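Putative lipoprotein (Bacteroides ovatus, PDB 3OQQ) is of unknown function but is a putative extracellular lipoprotein that binds several calcium ions in the crystal. Local coordinates at residues V128-P136 and F335-H346; S141-V151 and H394-R402. All coordinates share one frame; numbering follows the deposited sequence.

Contact 1: residues V128-P136 and F335-H346; sequences VVMFEDGWP and FFIKVNGGKEIH. With CA (calcium ion), chain C.
F131 fills the hollow between the two arms of the 335-346 hairpin, its ring lying over I337. I337 CG1 sits over one face, toward the rim, 4.2 Å from the F131 ring centroid, while CG2 of I337 touches F131 CD2 at 3.6 Å. Farther along the ring, CZ reaches CA of F336 and the carbonyl of F335, CE1 nears I345 CG2, and the backbone carbon of H346 lies in the ring plane at the edge. Were F131 cut back to an alanine, I337 CG1 would probably lose the ring face it rests on and a gap would open toward I345. Two residues earlier on the same strand, V129 CG2 presses on the face of the F335 ring, 3.9 Å from its centroid.

This is face-to-face packing of two antiparallel sheets: strand 128-131 crosses strand 335-339 at -40°, with 8.4 Å between their axes. G342 and K343 face V339 in a G1 beta bulge. Past the strand, I345 CD1 reaches D133 O at 3.5 Å and V339 CG1 meets D133 CB. W135, its CG anti to the backbone N (chi1 177°), sets CB against I345 and brings the ring edge to K343 CG; the lysine then bends at chi3, and K343 NZ donates to W135 O at 3.1 Å. E132 turns away, chelating a calcium ion through both carboxylate oxygens and accepting a hydrogen bond from F147 N.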
loop_
_atom_site.group_PDB
_atom_site.type_symbol
_atom_site.label_atom_id
_atom_site.label_comp_id
_atom_site.label_asym_id
_atom_site.label_seq_id
_atom_site.Cartn_x
_atom_site.Cartn_y
_atom_site.Cartn_z
ATOM N N VAL A 128 4.997 -3.313 0.077
ATOM C CA VAL A 128 4.920 -4.270 -1.024
ATOM C C VAL A 128 3.990 -5.376 -0.582
ATOM O O VAL A 128 4.086 -5.857 0.548
ATOM C CB VAL A 128 6.292 -4.803 -1.564
ATOM C CG1 VAL A 128 7.026 -5.679 -0.537
ATOM C CG2 VAL A 128 6.092 -5.543 -2.899
ATOM N N VAL A 129 3.065 -5.740 -1.459
ATOM C CA VAL A 129 2.101 -6.784 -1.167
ATOM C C VAL A 129 2.526 -8.013 -1.929
ATOM O O VAL A 129 2.814 -7.941 -3.129
ATOM C CB VAL A 129 0.650 -6.366 -1.483
ATOM C CG1 VAL A 129 -0.305 -7.520 -1.231
ATOM C CG2 VAL A 129 0.240 -5.159 -0.654
HETATM N N MSE A 130 2.570 -9.144 -1.224
HETATM C CA MSE A 130 2.962 -10.416 -1.815
HETATM C C MSE A 130 1.906 -11.430 -1.569
HETATM O O MSE A 130 1.630 -11.742 -0.424
HETATM C CB MSE A 130 4.314 -10.879 -1.257
HETATM C CG MSE A 130 5.432 -9.951 -1.644
HETATM SE SE MSE A 130 7.139 -10.753 -1.244
HETATM C CE MSE A 130 8.202 -9.179 -1.546
ATOM N N PHE A 131 1.351 -11.993 -2.653
ATOM C CA PHE A 131 0.272 -12.969 -2.551
ATOM C C PHE A 131 0.618 -14.312 -3.113
ATOM O O PHE A 131 1.382 -14.408 -4.067
ATOM C CB PHE A 131 -0.959 -12.464 -3.323
ATOM C CG PHE A 131 -1.936 -11.722 -2.482
ATOM C CD1 PHE A 131 -2.802 -12.404 -1.624
ATOM C CD2 PHE A 131 -2.033 -10.337 -2.560
ATOM C CE1 PHE A 131 -3.732 -11.707 -0.855
ATOM C CE2 PHE A 131 -2.945 -9.640 -1.758
ATOM C CZ PHE A 131 -3.791 -10.329 -0.923
ATOM N N GLU A 132 -0.018 -15.346 -2.538
ATOM C CA GLU A 132 -0.093 -16.735 -2.985
ATOM C C GLU A 132 -1.440 -16.847 -3.709
ATOM O O GLU A 132 -2.412 -16.244 -3.264
ATOM C CB GLU A 132 0.037 -17.722 -1.809
ATOM C CG GLU A 132 1.465 -18.230 -1.612
ATOM C CD GLU A 132 2.039 -18.910 -2.842
ATOM O OE1 GLU A 132 1.475 -19.951 -3.245
ATOM O OE2 GLU A 132 3.027 -18.400 -3.420
ATOM N N ASP A 133 -1.503 -17.571 -4.819
ATOM C CA ASP A 133 -2.715 -17.653 -5.630
ATOM C C ASP A 133 -3.530 -18.932 -5.457
ATOM O O ASP A 133 -4.501 -19.125 -6.182
ATOM C CB ASP A 133 -2.335 -17.516 -7.123
ATOM C CG ASP A 133 -1.336 -18.539 -7.660
ATOM O OD1 ASP A 133 -1.199 -19.632 -7.048
ATOM O OD2 ASP A 133 -0.644 -18.224 -8.648
ATOM N N GLY A 134 -3.109 -19.814 -4.569
ATOM C CA GLY A 134 -3.702 -21.139 -4.438
ATOM C C GLY A 134 -4.869 -21.330 -3.503
ATOM O O GLY A 134 -5.451 -22.420 -3.516
ATOM N N TRP A 135 -5.220 -20.309 -2.677
ATOM C CA TRP A 135 -6.346 -20.383 -1.734
ATOM C C TRP A 135 -7.559 -21.082 -2.391
ATOM O O TRP A 135 -7.892 -20.727 -3.518
ATOM C CB TRP A 135 -6.738 -18.960 -1.227
ATOM C CG TRP A 135 -7.932 -18.950 -0.325
ATOM C CD1 TRP A 135 -7.956 -19.289 1.003
ATOM C CD2 TRP A 135 -9.304 -18.789 -0.724
ATOM N NE1 TRP A 135 -9.256 -19.272 1.471
ATOM C CE2 TRP A 135 -10.100 -18.970 0.429
ATOM C CE3 TRP A 135 -9.934 -18.419 -1.927
ATOM C CZ2 TRP A 135 -11.500 -18.847 0.398
ATOM C CZ3 TRP A 135 -11.320 -18.308 -1.961
ATOM C CH2 TRP A 135 -12.087 -18.518 -0.809
ATOM N N PRO A 136 -8.221 -22.096 -1.768
ATOM C CA PRO A 136 -8.052 -22.596 -0.397
ATOM C C PRO A 136 -6.983 -23.688 -0.226
ATOM O O PRO A 136 -6.945 -24.294 0.833
ATOM C CB PRO A 136 -9.458 -23.124 -0.072
ATOM C CG PRO A 136 -9.940 -23.649 -1.370
ATOM C CD PRO A 136 -9.410 -22.702 -2.406
ATOM N N PHE A 335 -6.176 -5.196 0.773
ATOM C CA PHE A 335 -5.583 -5.642 -0.481
ATOM C C PHE A 335 -6.075 -7.042 -0.864
ATOM O O PHE A 335 -6.379 -7.861 0.004
ATOM C CB PHE A 335 -4.042 -5.645 -0.372
ATOM C CG PHE A 335 -3.486 -4.255 -0.234
ATOM C CD1 PHE A 335 -3.504 -3.372 -1.305
ATOM C CD2 PHE A 335 -2.947 -3.823 0.968
ATOM C CE1 PHE A 335 -3.011 -2.070 -1.168
ATOM C CE2 PHE A 335 -2.405 -2.534 1.086
ATOM C CZ PHE A 335 -2.464 -1.662 0.029
ATOM N N PHE A 336 -6.139 -7.310 -2.169
ATOM C CA PHE A 336 -6.598 -8.610 -2.665
ATOM C C PHE A 336 -6.127 -8.843 -4.080
ATOM O O PHE A 336 -5.712 -7.907 -4.773
ATOM C CB PHE A 336 -8.163 -8.733 -2.613
ATOM C CG PHE A 336 -8.973 -7.790 -3.487
ATOM C CD1 PHE A 336 -9.378 -6.547 -3.010
ATOM C CD2 PHE A 336 -9.361 -8.163 -4.770
ATOM C CE1 PHE A 336 -10.141 -5.688 -3.803
ATOM C CE2 PHE A 336 -10.131 -7.307 -5.563
ATOM C CZ PHE A 336 -10.499 -6.066 -5.084
ATOM N N ILE A 337 -6.254 -10.104 -4.516
ATOM C CA ILE A 337 -6.020 -10.525 -5.875
ATOM C C ILE A 337 -7.199 -11.388 -6.352
ATOM O O ILE A 337 -7.956 -11.937 -5.536
ATOM C CB ILE A 337 -4.669 -11.243 -6.104
ATOM C CG1 ILE A 337 -4.549 -12.581 -5.279
ATOM C CG2 ILE A 337 -3.499 -10.264 -5.881
ATOM C CD1 ILE A 337 -3.710 -13.585 -5.865
ATOM N N LYS A 338 -7.357 -11.474 -7.683
ATOM C CA LYS A 338 -8.284 -12.400 -8.315
ATOM C C LYS A 338 -7.515 -13.299 -9.259
ATOM O O LYS A 338 -6.492 -12.904 -9.836
ATOM C CB LYS A 338 -9.437 -11.724 -9.061
ATOM C CG LYS A 338 -10.423 -10.992 -8.192
ATOM C CD LYS A 338 -11.770 -10.980 -8.901
ATOM C CE LYS A 338 -12.311 -9.605 -9.046
ATOM N NZ LYS A 338 -13.670 -9.636 -9.653
ATOM N N VAL A 339 -7.980 -14.536 -9.359
ATOM C CA VAL A 339 -7.395 -15.527 -10.251
ATOM C C VAL A 339 -8.460 -15.907 -11.258
ATOM O O VAL A 339 -9.658 -15.692 -11.001
ATOM C CB VAL A 339 -6.808 -16.749 -9.490
ATOM C CG1 VAL A 339 -5.775 -16.301 -8.447
ATOM C CG2 VAL A 339 -7.904 -17.588 -8.849
ATOM N N ASN A 340 -8.030 -16.415 -12.423
ATOM C CA ASN A 340 -8.899 -16.840 -13.521
ATOM C C ASN A 340 -10.128 -17.580 -12.990
ATOM O O ASN A 340 -9.990 -18.534 -12.235
ATOM C CB ASN A 340 -8.107 -17.737 -14.471
ATOM C CG ASN A 340 -8.843 -18.065 -15.730
ATOM O OD1 ASN A 340 -9.246 -17.173 -16.492
ATOM N ND2 ASN A 340 -9.085 -19.346 -15.932
ATOM N N GLY A 341 -11.318 -17.110 -13.345
ATOM C CA GLY A 341 -12.543 -17.706 -12.834
ATOM C C GLY A 341 -13.244 -16.829 -11.812
ATOM O O GLY A 341 -14.411 -17.071 -11.514
ATOM N N GLY A 342 -12.543 -15.824 -11.264
ATOM C CA GLY A 342 -13.132 -14.874 -10.325
ATOM C C GLY A 342 -12.936 -15.131 -8.841
ATOM O O GLY A 342 -13.485 -14.399 -8.014
ATOM N N LYS A 343 -12.172 -16.168 -8.479
ATOM C CA LYS A 343 -11.842 -16.437 -7.088
ATOM C C LYS A 343 -11.012 -15.247 -6.538
ATOM O O LYS A 343 -10.046 -14.820 -7.165
ATOM C CB LYS A 343 -11.061 -17.743 -7.008
ATOM C CG LYS A 343 -11.148 -18.476 -5.697
ATOM C CD LYS A 343 -9.960 -19.402 -5.543
ATOM C CE LYS A 343 -9.987 -20.609 -6.446
ATOM N NZ LYS A 343 -8.659 -21.261 -6.495
ATOM N N GLU A 344 -11.428 -14.701 -5.399
ATOM C CA GLU A 344 -10.854 -13.531 -4.749
ATOM C C GLU A 344 -10.114 -13.949 -3.487
ATOM O O GLU A 344 -10.677 -14.656 -2.645
ATOM C CB GLU A 344 -12.015 -12.571 -4.430
ATOM C CG GLU A 344 -11.678 -11.110 -4.244
ATOM C CD GLU A 344 -12.876 -10.348 -3.714
ATOM O OE1 GLU A 344 -13.731 -9.931 -4.525
ATOM O OE2 GLU A 344 -13.012 -10.255 -2.475
ATOM N N ILE A 345 -8.834 -13.539 -3.371
ATOM C CA ILE A 345 -7.982 -13.888 -2.231
ATOM C C ILE A 345 -7.580 -12.609 -1.493
ATOM O O ILE A 345 -7.171 -11.656 -2.118
ATOM C CB ILE A 345 -6.741 -14.721 -2.703
ATOM C CG1 ILE A 345 -7.187 -15.915 -3.584
ATOM C CG2 ILE A 345 -5.851 -15.195 -1.516
ATOM C CD1 ILE A 345 -6.074 -16.614 -4.408
ATOM N N HIS A 346 -7.722 -12.592 -0.169
ATOM C CA HIS A 346 -7.296 -11.482 0.683
ATOM C C HIS A 346 -6.253 -12.025 1.672
ATOM O O HIS A 346 -6.079 -13.244 1.770
ATOM C CB HIS A 346 -8.508 -10.878 1.426
ATOM C CG HIS A 346 -9.510 -10.214 0.526
ATOM N ND1 HIS A 346 -9.699 -8.859 0.558
ATOM C CD2 HIS A 346 -10.356 -10.751 -0.385
ATOM C CE1 HIS A 346 -10.655 -8.603 -0.323
ATOM N NE2 HIS A 346 -11.070 -9.711 -0.925
HETATM CA CA CA C . 3.010 -19.720 -5.176
HETATM O O HOH W 1 -6.036 -21.341 -7.530
HETATM O O HOH W 2 1.266 -21.157 -5.931
HETATM O O HOH W 3 3.581 -20.540 -7.314
HETATM O O HOH W 4 4.188 -21.550 -4.122
#

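Contact 2: residues S141-V151 and H394-R402; sequences SWYDEDFNDVV and HAYERVPFR. With CA (calcium ion), chain B; CA (calcium ion), chain C; ACT (acetate ion), chain F.
A two-calcium site built largely from a loop lies at the heart of this contact, with D146 and D149 bridging the pair of ions through their OD1 atoms. E397 comes across from the other segment, its chain bent at chi2 (50°), and chelates one ion through OE1 and OE2, the first at 2.4 Å. D146 binds that ion with both oxygens and N148 adds its side chain; D149 is bidentate on the second ion. Carboxylates this close would be expected to repel one another, which the calcium charges probably offset. G186 O completes the first ion's protein ligands, whereas E132 serves the second.

D146 OD2 has another partner: R398 N, in the type II turn from Y396 to V399, donates to it on the anti side at 2.8 Å, almost straight at 166°. The turn is thus held to the same carboxylate that carries the metal. Beyond it, F401 N gives a hydrogen bond to E145 O (2.8 Å) and R402 N one to Y143 O (3.1 Å), tying the first turn of a helix, with P400 as N-cap, to the 3-10 segment 142-144 and the residue that follows it. The edge of the Y143 ring, at CE1, meets one face of the R402 guanidinium, 3.5 Å above its centre, ring and guanidinium planes 65° apart. R402 NH1 also lies near the D144 carboxylate in a weak salt bridge, its exact geometry less certain. F401 CD1 packs on F147 CB at 3.8 Å, and a water joins D146 O to A395 N.

Around this, Y143 and R402 touch helix 408-413, F401 leans on M130 of strand 122-131, and V151 and H394, packed together, meet strand 173-184, where H394 ND1 hydrogen-bonds R183; NE2 hydrogen-bonds Q286 O elsewhere.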
loop_
_atom_site.group_PDB
_atom_site.type_symbol
_atom_site.label_atom_id
_atom_site.label_comp_id
_atom_site.label_asym_id
_atom_site.label_seq_id
_atom_site.Cartn_x
_atom_site.Cartn_y
_atom_site.Cartn_z
ATOM N N SER A 141 3.420 -26.583 5.535
ATOM C CA SER A 141 4.426 -25.557 5.855
ATOM C C SER A 141 4.174 -24.460 4.839
ATOM O O SER A 141 4.788 -24.429 3.766
ATOM C CB SER A 141 5.845 -26.120 5.803
ATOM O OG SER A 141 5.974 -27.216 6.692
ATOM N N TRP A 142 3.150 -23.635 5.124
ATOM C CA TRP A 142 2.675 -22.600 4.213
ATOM C C TRP A 142 3.777 -21.630 3.777
ATOM O O TRP A 142 3.710 -21.113 2.677
ATOM C CB TRP A 142 1.473 -21.853 4.808
ATOM C CG TRP A 142 1.755 -21.111 6.081
ATOM C CD1 TRP A 142 1.510 -21.543 7.352
ATOM C CD2 TRP A 142 2.219 -19.753 6.197
ATOM N NE1 TRP A 142 1.786 -20.541 8.251
ATOM C CE2 TRP A 142 2.235 -19.433 7.570
ATOM C CE3 TRP A 142 2.619 -18.770 5.263
ATOM C CZ2 TRP A 142 2.647 -18.181 8.044
ATOM C CZ3 TRP A 142 3.049 -17.534 5.731
ATOM C CH2 TRP A 142 3.082 -17.258 7.108
ATOM N N TYR A 143 4.822 -21.451 4.584
ATOM C CA TYR A 143 5.914 -20.539 4.231
ATOM C C TYR A 143 6.960 -21.235 3.321
ATOM O O TYR A 143 8.003 -20.670 3.050
ATOM C CB TYR A 143 6.545 -19.929 5.487
ATOM C CG TYR A 143 6.508 -20.841 6.690
ATOM C CD1 TYR A 143 7.260 -22.014 6.727
ATOM C CD2 TYR A 143 5.734 -20.527 7.801
ATOM C CE1 TYR A 143 7.243 -22.849 7.844
ATOM C CE2 TYR A 143 5.718 -21.351 8.926
ATOM C CZ TYR A 143 6.474 -22.512 8.942
ATOM O OH TYR A 143 6.424 -23.345 10.034
ATOM N N ASP A 144 6.640 -22.436 2.818
ATOM C CA ASP A 144 7.402 -23.182 1.822
ATOM C C ASP A 144 6.890 -22.770 0.411
ATOM O O ASP A 144 7.485 -23.127 -0.607
ATOM C CB ASP A 144 7.298 -24.702 2.049
ATOM C CG ASP A 144 8.435 -25.273 2.886
ATOM O OD1 ASP A 144 9.502 -24.626 2.969
ATOM O OD2 ASP A 144 8.284 -26.387 3.396
ATOM N N GLU A 145 5.779 -22.000 0.370
ATOM C CA GLU A 145 5.248 -21.388 -0.860
ATOM C C GLU A 145 6.207 -20.275 -1.243
ATOM O O GLU A 145 6.955 -19.824 -0.370
ATOM C CB GLU A 145 3.808 -20.830 -0.650
ATOM C CG GLU A 145 2.748 -21.855 -0.248
ATOM C CD GLU A 145 2.353 -22.942 -1.229
ATOM O OE1 GLU A 145 3.031 -23.112 -2.266
ATOM O OE2 GLU A 145 1.374 -23.662 -0.930
ATOM N N ASP A 146 6.214 -19.827 -2.520
ATOM C CA ASP A 146 7.169 -18.806 -2.945
ATOM C C ASP A 146 6.700 -17.341 -2.693
ATOM O O ASP A 146 7.542 -16.431 -2.699
ATOM C CB ASP A 146 7.618 -19.008 -4.420
ATOM C CG ASP A 146 6.569 -19.068 -5.530
ATOM O OD1 ASP A 146 5.372 -18.829 -5.247
ATOM O OD2 ASP A 146 6.948 -19.348 -6.678
ATOM N N PHE A 147 5.393 -17.120 -2.467
ATOM C CA PHE A 147 4.791 -15.798 -2.195
ATOM C C PHE A 147 5.153 -14.745 -3.256
ATOM O O PHE A 147 5.342 -13.577 -2.918
ATOM C CB PHE A 147 5.134 -15.275 -0.782
ATOM C CG PHE A 147 4.196 -15.843 0.260
ATOM C CD1 PHE A 147 4.442 -17.094 0.837
ATOM C CD2 PHE A 147 3.039 -15.154 0.627
ATOM C CE1 PHE A 147 3.551 -17.640 1.772
ATOM C CE2 PHE A 147 2.149 -15.697 1.564
ATOM C CZ PHE A 147 2.405 -16.939 2.122
ATOM N N ASN A 148 5.201 -15.139 -4.531
ATOM C CA ASN A 148 5.501 -14.152 -5.579
ATOM C C ASN A 148 4.443 -14.206 -6.683
ATOM O O ASN A 148 4.647 -13.640 -7.751
ATOM C CB ASN A 148 6.905 -14.371 -6.151
ATOM C CG ASN A 148 6.982 -15.676 -6.899
ATOM O OD1 ASN A 148 5.965 -16.337 -7.089
ATOM N ND2 ASN A 148 8.155 -16.052 -7.369
ATOM N N ASP A 149 3.330 -14.931 -6.438
ATOM C CA ASP A 149 2.255 -15.139 -7.431
ATOM C C ASP A 149 1.702 -13.831 -7.946
ATOM O O ASP A 149 1.415 -13.725 -9.144
ATOM C CB ASP A 149 1.175 -16.054 -6.872
ATOM C CG ASP A 149 1.795 -17.390 -6.453
ATOM O OD1 ASP A 149 2.992 -17.637 -6.801
ATOM O OD2 ASP A 149 1.115 -18.164 -5.761
ATOM N N VAL A 150 1.599 -12.823 -7.057
ATOM C CA VAL A 150 1.288 -11.437 -7.384
ATOM C C VAL A 150 2.138 -10.594 -6.442
ATOM O O VAL A 150 2.091 -10.760 -5.218
ATOM C CB VAL A 150 -0.200 -10.976 -7.392
ATOM C CG1 VAL A 150 -0.305 -9.537 -7.920
ATOM C CG2 VAL A 150 -1.085 -11.899 -8.233
ATOM N N VAL A 151 2.991 -9.760 -7.016
ATOM C CA VAL A 151 3.855 -8.908 -6.185
ATOM C C VAL A 151 3.593 -7.508 -6.662
ATOM O O VAL A 151 3.761 -7.222 -7.851
ATOM C CB VAL A 151 5.355 -9.292 -6.211
ATOM C CG1 VAL A 151 6.187 -8.403 -5.293
ATOM C CG2 VAL A 151 5.568 -10.762 -5.868
ATOM N N HIS A 394 11.121 -9.926 -3.755
ATOM C CA HIS A 394 10.360 -11.173 -3.836
ATOM C C HIS A 394 11.295 -12.334 -4.226
ATOM O O HIS A 394 12.400 -12.126 -4.747
ATOM C CB HIS A 394 9.163 -11.052 -4.805
ATOM C CG HIS A 394 9.565 -10.765 -6.220
ATOM N ND1 HIS A 394 9.946 -9.500 -6.610
ATOM C CD2 HIS A 394 9.680 -11.608 -7.279
ATOM C CE1 HIS A 394 10.255 -9.593 -7.901
ATOM N NE2 HIS A 394 10.079 -10.834 -8.354
ATOM N N ALA A 395 10.831 -13.557 -3.981
ATOM C CA ALA A 395 11.561 -14.787 -4.273
ATOM C C ALA A 395 11.498 -15.177 -5.730
ATOM O O ALA A 395 10.498 -14.914 -6.415
ATOM C CB ALA A 395 10.977 -15.929 -3.453
ATOM N N TYR A 396 12.533 -15.918 -6.177
ATOM C CA TYR A 396 12.562 -16.548 -7.506
ATOM C C TYR A 396 11.476 -17.620 -7.518
ATOM O O TYR A 396 11.110 -18.119 -6.450
ATOM C CB TYR A 396 13.940 -17.185 -7.792
ATOM C CG TYR A 396 14.983 -16.208 -8.271
ATOM C CD1 TYR A 396 14.920 -15.663 -9.550
ATOM C CD2 TYR A 396 16.079 -15.886 -7.479
ATOM C CE1 TYR A 396 15.873 -14.752 -9.993
ATOM C CE2 TYR A 396 17.051 -14.995 -7.921
ATOM C CZ TYR A 396 16.935 -14.418 -9.177
ATOM O OH TYR A 396 17.881 -13.536 -9.628
ATOM N N GLU A 397 10.935 -17.944 -8.699
ATOM C CA GLU A 397 9.866 -18.934 -8.835
ATOM C C GLU A 397 10.230 -20.264 -8.183
ATOM O O GLU A 397 11.343 -20.774 -8.380
ATOM C CB GLU A 397 9.500 -19.145 -10.310
ATOM C CG GLU A 397 8.139 -19.817 -10.517
ATOM C CD GLU A 397 6.925 -19.255 -9.799
ATOM O OE1 GLU A 397 6.946 -18.070 -9.391
ATOM O OE2 GLU A 397 5.928 -20.000 -9.666
ATOM N N ARG A 398 9.271 -20.814 -7.388
ATOM C CA ARG A 398 9.340 -22.091 -6.658
ATOM C C ARG A 398 10.411 -22.103 -5.552
ATOM O O ARG A 398 10.670 -23.157 -4.973
ATOM C CB ARG A 398 9.533 -23.282 -7.614
ATOM C CG ARG A 398 8.237 -23.673 -8.363
ATOM C CD ARG A 398 8.486 -24.771 -9.395
ATOM N NE ARG A 398 9.501 -24.371 -10.378
ATOM C CZ ARG A 398 9.248 -23.697 -11.500
ATOM N NH1 ARG A 398 8.000 -23.370 -11.826
ATOM N NH2 ARG A 398 10.241 -23.357 -12.313
ATOM N N VAL A 399 10.990 -20.946 -5.207
ATOM C CA VAL A 399 11.919 -20.875 -4.080
ATOM C C VAL A 399 11.061 -20.672 -2.812
ATOM O O VAL A 399 10.314 -19.682 -2.752
ATOM C CB VAL A 399 13.014 -19.773 -4.234
ATOM C CG1 VAL A 399 13.753 -19.541 -2.920
ATOM C CG2 VAL A 399 13.996 -20.112 -5.351
ATOM N N PRO A 400 11.139 -21.574 -1.799
ATOM C CA PRO A 400 10.342 -21.369 -0.569
ATOM C C PRO A 400 10.627 -20.008 0.070
ATOM O O PRO A 400 11.792 -19.644 0.209
ATOM C CB PRO A 400 10.798 -22.519 0.346
ATOM C CG PRO A 400 11.304 -23.573 -0.578
ATOM C CD PRO A 400 11.972 -22.794 -1.701
ATOM N N PHE A 401 9.573 -19.255 0.452
ATOM C CA PHE A 401 9.718 -17.924 1.069
ATOM C C PHE A 401 10.672 -17.950 2.276
ATOM O O PHE A 401 11.570 -17.119 2.340
ATOM C CB PHE A 401 8.358 -17.324 1.467
ATOM C CG PHE A 401 8.445 -15.822 1.660
ATOM C CD1 PHE A 401 8.657 -14.974 0.574
ATOM C CD2 PHE A 401 8.380 -15.266 2.926
ATOM C CE1 PHE A 401 8.775 -13.587 0.758
ATOM C CE2 PHE A 401 8.485 -13.874 3.111
ATOM C CZ PHE A 401 8.671 -13.045 2.029
ATOM N N ARG A 402 10.541 -18.959 3.174
ATOM C CA ARG A 402 11.379 -19.157 4.368
ATOM C C ARG A 402 12.900 -19.367 3.990
ATOM O O ARG A 402 13.766 -19.158 4.841
ATOM C CB ARG A 402 10.847 -20.351 5.184
ATOM C CG ARG A 402 11.266 -21.697 4.601
ATOM C CD ARG A 402 10.433 -22.856 5.036
ATOM N NE ARG A 402 10.675 -23.224 6.418
ATOM C CZ ARG A 402 10.322 -24.389 6.951
ATOM N NH1 ARG A 402 9.749 -25.326 6.201
ATOM N NH2 ARG A 402 10.548 -24.630 8.232
HETATM CA CA CA B . 5.081 -18.406 -7.903
HETATM CA CA CA C . 3.010 -19.720 -5.176
HETATM C C ACT F . 20.853 -13.689 -7.876
HETATM O O ACT F . 19.742 -13.098 -7.699
HETATM O OXT ACT F . 21.965 -13.209 -7.491
HETATM C CH3 ACT F . 20.851 -15.029 -8.575
HETATM O O HOH W 4 4.188 -21.550 -4.122
HETATM O O HOH W 5 8.382 -13.769 -2.779
HETATM O O HOH W 3 3.581 -20.540 -7.314
HETATM O O HOH W 2 1.266 -21.157 -5.931
#

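Overall arrangement
Contact 1 is the more buried of the two: apolar side chains there pack one sheet on another, with a single hydrogen bond directly joining the segments. Contact 2 is only partly buried, and loops meet there through calcium, backbone hydrogen bonds and charge. They share a base, since strands 122-131 and 150-161 are antiparallel neighbours, and a classic bulge sets D149 and V150 opposite F131. Between them lies a calcium ion shared by residues of both contacts, together with three waters common to both. D133 N probably bonds D149 OD2 (2.8 Å), linking the loop that follows strand 122-131 to the metal loop.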